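CalsepRRP (Calystegia sepium, PDB 1JY5) is an RNase-related member of the ribonuclease T2 family that probably lacks the RNA-cleaving activity of its enzyme relatives. Local coordinates at residues A[62-68]-A[116-120]; A[78-82]-A[97-101]. All blocks are in the same frame, centred on the assembly; numbering follows the deposited sequence.

Interaction 1 (A[62-68]-A[116-120]); sequences KYDQNEI and QYEYF. Unlike the reference sequence in segment 62-68: Q65 (reference Glu).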
# COMPACT_ATOMS: atom_id res chain seq x y z
N LYS A 62 -13.82 -1.80 -17.15
CA LYS A 62 -13.66 -0.50 -16.52
C LYS A 62 -14.05 -0.60 -15.05
O LYS A 62 -14.78 -1.51 -14.65
CB LYS A 62 -14.53 0.54 -17.24
CG LYS A 62 -16.00 0.20 -17.23
CD LYS A 62 -16.78 0.97 -18.30
CE LYS A 62 -18.26 0.59 -18.28
NZ LYS A 62 -18.47 -0.89 -18.36
N TYR A 63 -13.56 0.33 -14.24
CA TYR A 63 -13.88 0.35 -12.82
C TYR A 63 -15.39 0.33 -12.62
O TYR A 63 -16.09 1.16 -13.18
CB TYR A 63 -13.32 1.60 -12.16
CG TYR A 63 -13.65 1.67 -10.69
CD1 TYR A 63 -13.15 0.72 -9.80
CD2 TYR A 63 -14.48 2.68 -10.18
CE1 TYR A 63 -13.45 0.76 -8.45
CE2 TYR A 63 -14.79 2.74 -8.82
CZ TYR A 63 -14.27 1.77 -7.96
OH TYR A 63 -14.55 1.81 -6.61
N ASP A 64 -15.88 -0.61 -11.82
CA ASP A 64 -17.31 -0.71 -11.56
C ASP A 64 -17.57 -0.88 -10.07
O ASP A 64 -17.50 -2.00 -9.54
CB ASP A 64 -17.90 -1.89 -12.35
CG ASP A 64 -19.38 -2.10 -12.07
OD1 ASP A 64 -19.92 -3.12 -12.54
OD2 ASP A 64 -20.01 -1.26 -11.39
N GLN A 65 -17.87 0.22 -9.39
CA GLN A 65 -18.13 0.18 -7.95
C GLN A 65 -19.14 -0.88 -7.54
O GLN A 65 -19.11 -1.37 -6.41
CB GLN A 65 -18.58 1.56 -7.44
CG GLN A 65 -19.87 2.10 -8.07
CD GLN A 65 -21.13 1.60 -7.39
OE1 GLN A 65 -21.09 1.10 -6.26
NE2 GLN A 65 -22.27 1.76 -8.06
N ASN A 66 -20.04 -1.24 -8.45
CA ASN A 66 -21.04 -2.26 -8.12
C ASN A 66 -20.38 -3.59 -7.82
O ASN A 66 -20.82 -4.33 -6.94
CB ASN A 66 -22.02 -2.45 -9.27
CG ASN A 66 -22.96 -1.28 -9.42
OD1 ASN A 66 -23.85 -1.08 -8.59
ND2 ASN A 66 -22.76 -0.48 -10.46
N GLU A 67 -19.31 -3.88 -8.56
CA GLU A 67 -18.56 -5.12 -8.41
C GLU A 67 -17.94 -5.31 -7.04
O GLU A 67 -17.75 -6.44 -6.58
CB GLU A 67 -17.45 -5.17 -9.45
CG GLU A 67 -17.92 -5.07 -10.88
CD GLU A 67 -18.35 -6.40 -11.42
OE1 GLU A 67 -19.35 -6.96 -10.91
OE2 GLU A 67 -17.69 -6.90 -12.35
N ILE A 68 -17.61 -4.20 -6.39
CA ILE A 68 -16.98 -4.27 -5.08
C ILE A 68 -17.81 -3.65 -3.97
O ILE A 68 -17.27 -3.32 -2.90
CB ILE A 68 -15.58 -3.58 -5.12
CG1 ILE A 68 -15.72 -2.12 -5.59
CG2 ILE A 68 -14.64 -4.36 -6.02
CD1 ILE A 68 -14.41 -1.35 -5.61
N GLN A 116 -12.17 -7.29 -10.91
CA GLN A 116 -12.03 -6.26 -9.89
C GLN A 116 -12.24 -6.72 -8.47
O GLN A 116 -11.50 -6.34 -7.57
CB GLN A 116 -13.04 -5.15 -10.14
CG GLN A 116 -12.87 -4.47 -11.43
CD GLN A 116 -14.02 -3.55 -11.70
OE1 GLN A 116 -14.34 -2.68 -10.89
NE2 GLN A 116 -14.65 -3.72 -12.85
N TYR A 117 -13.29 -7.51 -8.26
CA TYR A 117 -13.59 -7.99 -6.93
C TYR A 117 -12.45 -8.83 -6.41
O TYR A 117 -12.03 -8.68 -5.26
CB TYR A 117 -14.86 -8.84 -6.91
CG TYR A 117 -15.18 -9.32 -5.51
CD1 TYR A 117 -15.85 -8.50 -4.61
CD2 TYR A 117 -14.70 -10.56 -5.05
CE1 TYR A 117 -16.04 -8.89 -3.28
CE2 TYR A 117 -14.89 -10.95 -3.72
CZ TYR A 117 -15.56 -10.11 -2.84
OH TYR A 117 -15.73 -10.46 -1.52
N GLU A 118 -11.94 -9.73 -7.25
CA GLU A 118 -10.83 -10.58 -6.82
C GLU A 118 -9.61 -9.72 -6.55
O GLU A 118 -8.86 -9.97 -5.60
CB GLU A 118 -10.53 -11.65 -7.88
CG GLU A 118 -11.76 -12.50 -8.21
CD GLU A 118 -11.46 -13.74 -9.04
OE1 GLU A 118 -10.38 -13.81 -9.66
OE2 GLU A 118 -12.32 -14.64 -9.09
N TYR A 119 -9.40 -8.69 -7.37
CA TYR A 119 -8.25 -7.82 -7.17
C TYR A 119 -8.30 -7.13 -5.80
O TYR A 119 -7.37 -7.25 -4.99
CB TYR A 119 -8.16 -6.76 -8.27
CG TYR A 119 -7.10 -5.71 -8.00
CD1 TYR A 119 -5.74 -6.00 -8.11
CD2 TYR A 119 -7.47 -4.43 -7.59
CE1 TYR A 119 -4.77 -5.04 -7.83
CE2 TYR A 119 -6.51 -3.46 -7.31
CZ TYR A 119 -5.16 -3.77 -7.43
OH TYR A 119 -4.22 -2.81 -7.14
N PHE A 120 -9.39 -6.41 -5.53
CA PHE A 120 -9.52 -5.69 -4.26
C PHE A 120 -9.64 -6.58 -3.01
O PHE A 120 -9.03 -6.27 -1.98
CB PHE A 120 -10.71 -4.71 -4.33
CG PHE A 120 -10.46 -3.51 -5.21
CD1 PHE A 120 -10.96 -3.47 -6.51
CD2 PHE A 120 -9.68 -2.44 -4.76
CE1 PHE A 120 -10.69 -2.38 -7.35
CE2 PHE A 120 -9.41 -1.35 -5.59
CZ PHE A 120 -9.91 -1.32 -6.89
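Q116 reaches from the first turn of helix 116-129 to the backbone of K62-D64, and its amide is the polar centre of the contact. OE1 of Q116 accepts the N-H of D64 at 2.7 Å, nearly straight (166° at the hydrogen), with the donor tilted slightly out of the carbonyl plane. At the other end of the same amide, NE2 of Q116 lies 2.9 Å from O of K62. The chain extends beyond CG (chi2 171°), which carries the amide to the loop. With an alanine in place of Q116, the N-H of D64 would probably be left without this acceptor, and the contact of OE1 with CD1 of Y63 would go.

The loop, which runs from strand 40-48 to helix 72-78, turns sharply at D64: OD2 accepts from N of N66 in an Asx turn and also from ND2 of N66. The turn leads to I68, the other tight point. There, CG2 of I68 sits 3.8 Å from CD1 of F120 and CD1 of I68 lies over one face of the F120 ring, offset toward the rim; L75 touches both residues. Y63 meets F120 only distantly, CE1 to CE1 at 4.3 Å.

Toward solvent the packing thins. E67 is exposed and brings just CG to the Q116 amide, 4.0 Å from NE2, its carboxylate plane steeply turned against it. Beyond it, the ring edge of Y117 faces the backbone, CD1 lying 3.4 Å from O of E67.

Interaction 2 (A[78-82]-A[97-101]); sequences YWPSY and DLAYE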
# COMPACT_ATOMS: atom_id res chain seq x y z
N TYR A 78 -9.68 0.78 5.15
CA TYR A 78 -8.32 0.29 4.99
C TYR A 78 -7.61 0.66 3.69
O TYR A 78 -6.41 0.42 3.54
CB TYR A 78 -8.31 -1.22 5.20
CG TYR A 78 -8.91 -1.59 6.54
CD1 TYR A 78 -10.18 -2.15 6.64
CD2 TYR A 78 -8.21 -1.35 7.72
CE1 TYR A 78 -10.74 -2.45 7.88
CE2 TYR A 78 -8.76 -1.64 8.96
CZ TYR A 78 -10.03 -2.20 9.03
OH TYR A 78 -10.56 -2.50 10.26
N TRP A 79 -8.36 1.23 2.76
CA TRP A 79 -7.80 1.67 1.49
C TRP A 79 -8.29 3.10 1.20
O TRP A 79 -8.76 3.40 0.11
CB TRP A 79 -8.25 0.74 0.36
CG TRP A 79 -7.39 0.82 -0.87
CD1 TRP A 79 -6.77 1.92 -1.38
CD2 TRP A 79 -7.05 -0.26 -1.75
NE1 TRP A 79 -6.07 1.60 -2.52
CE2 TRP A 79 -6.23 0.27 -2.77
CE3 TRP A 79 -7.37 -1.62 -1.78
CZ2 TRP A 79 -5.71 -0.52 -3.81
CZ3 TRP A 79 -6.86 -2.41 -2.81
CH2 TRP A 79 -6.04 -1.85 -3.81
N PRO A 80 -8.19 4.00 2.19
CA PRO A 80 -8.65 5.38 1.98
C PRO A 80 -7.68 6.24 1.17
O PRO A 80 -6.54 5.86 0.92
CB PRO A 80 -8.79 5.93 3.40
CG PRO A 80 -8.75 4.73 4.29
CD PRO A 80 -7.80 3.80 3.60
N SER A 81 -8.16 7.42 0.79
CA SER A 81 -7.37 8.40 0.06
C SER A 81 -7.01 9.47 1.10
O SER A 81 -7.78 9.70 2.04
CB SER A 81 -8.20 9.01 -1.06
OG SER A 81 -7.46 9.97 -1.78
N TYR A 82 -5.84 10.10 0.96
CA TYR A 82 -5.43 11.14 1.91
C TYR A 82 -5.27 12.50 1.23
O TYR A 82 -4.36 13.26 1.55
CB TYR A 82 -4.11 10.77 2.60
CG TYR A 82 -4.18 9.52 3.45
CD1 TYR A 82 -3.83 8.28 2.93
CD2 TYR A 82 -4.64 9.58 4.77
CE1 TYR A 82 -3.93 7.12 3.69
CE2 TYR A 82 -4.76 8.42 5.54
CZ TYR A 82 -4.40 7.20 4.99
OH TYR A 82 -4.53 6.04 5.73
N ASP A 97 -9.37 6.73 -5.35
CA ASP A 97 -8.11 6.02 -5.34
C ASP A 97 -8.32 4.59 -5.82
O ASP A 97 -7.42 4.00 -6.42
CB ASP A 97 -7.49 6.05 -3.93
CG ASP A 97 -8.33 5.34 -2.87
OD1 ASP A 97 -9.56 5.16 -3.05
OD2 ASP A 97 -7.76 4.97 -1.83
N LEU A 98 -9.51 4.05 -5.60
CA LEU A 98 -9.82 2.69 -6.04
C LEU A 98 -9.88 2.63 -7.57
O LEU A 98 -9.31 1.73 -8.18
CB LEU A 98 -11.16 2.23 -5.45
CG LEU A 98 -11.35 2.36 -3.94
CD1 LEU A 98 -12.73 1.83 -3.53
CD2 LEU A 98 -10.25 1.58 -3.21
N ALA A 99 -10.57 3.58 -8.19
CA ALA A 99 -10.68 3.61 -9.64
C ALA A 99 -9.29 3.80 -10.24
O ALA A 99 -8.96 3.23 -11.28
CB ALA A 99 -11.61 4.74 -10.09
N TYR A 100 -8.47 4.60 -9.56
CA TYR A 100 -7.10 4.88 -10.00
C TYR A 100 -6.22 3.61 -9.99
O TYR A 100 -5.57 3.29 -10.99
CB TYR A 100 -6.48 5.95 -9.09
CG TYR A 100 -5.00 6.20 -9.31
CD1 TYR A 100 -4.56 7.18 -10.19
CD2 TYR A 100 -4.04 5.47 -8.61
CE1 TYR A 100 -3.20 7.43 -10.37
CE2 TYR A 100 -2.69 5.70 -8.79
CZ TYR A 100 -2.26 6.68 -9.66
OH TYR A 100 -0.91 6.91 -9.81
N GLU A 101 -6.21 2.91 -8.86
CA GLU A 101 -5.41 1.69 -8.73
C GLU A 101 -5.92 0.57 -9.62
O GLU A 101 -5.14 -0.23 -10.13
CB GLU A 101 -5.38 1.24 -7.26
CG GLU A 101 -4.66 2.20 -6.33
CD GLU A 101 -3.17 2.31 -6.63
OE1 GLU A 101 -2.57 3.37 -6.35
OE2 GLU A 101 -2.58 1.33 -7.15
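This is a helix-to-loop packing contact built round one indole: W79, the first residue to leave helical geometry after helix 72-78, lies against the opening turn of helix 97-106. L98 supplies the apolar cover. Its CD2 methyl stands over one face of the five-membered ring in a CH-pi contact, 3.9 Å from the centroid and only 13° off the ring normal. E101, one turn further along the helix, meets the indole at its edge instead, with CG 3.9 Å from CZ2 of W79. With CG anti to the backbone N (chi1 -161°), W79 swings its ring system in among these side chains. F120, Y119, T123 and L124 of helix 116-129 pack on it as well, so the indole is buried among three parts of the chain.

E101 begins the Glu-Trp-Ala-Lys-His-Gly-Thr-Cys run that ends at C108, the second conserved segment of the T2 family. Its OE2 is hydrogen-bonded to NE1 of W46.

D97 handles the polar side, its carboxylate plane almost perpendicular to the indole. OD2 of D97 comes within 3.2 Å of CD1 of W79 and also approaches two backbone carbonyls, O of W79 at 2.7 Å and O of P80 at 3.1 Å. CB of S81 lies 4.1 Å from CG of D97. An acid oxygen so close to carbonyl oxygens would be disfavoured if charged, which suggests that D97 probably holds a proton in this model.

How the interactions relate
Interaction 1 and interaction 2 have centres 12 Å apart on the same side of the chain's centre, and they touch. Along the chain interaction 2 is nested within the loop that interaction 1 closes: 62-68, then 78-82, 97-101 and finally 116-120. Helix 72-78 joins the two first segments, while helices 97-106 and 116-129, which follow each other in sequence, carry the other two. F120 and Y63 make the bridge between the contacts. CD2 of F120 packs 3.4 Å from CZ3 of W79, and CD2 of Y63 lies 3.5 Å from CB of A99. The two contacts thus form one packed cluster that ties helices 72-78, 97-106 and 116-129 and the loop 62-68 together.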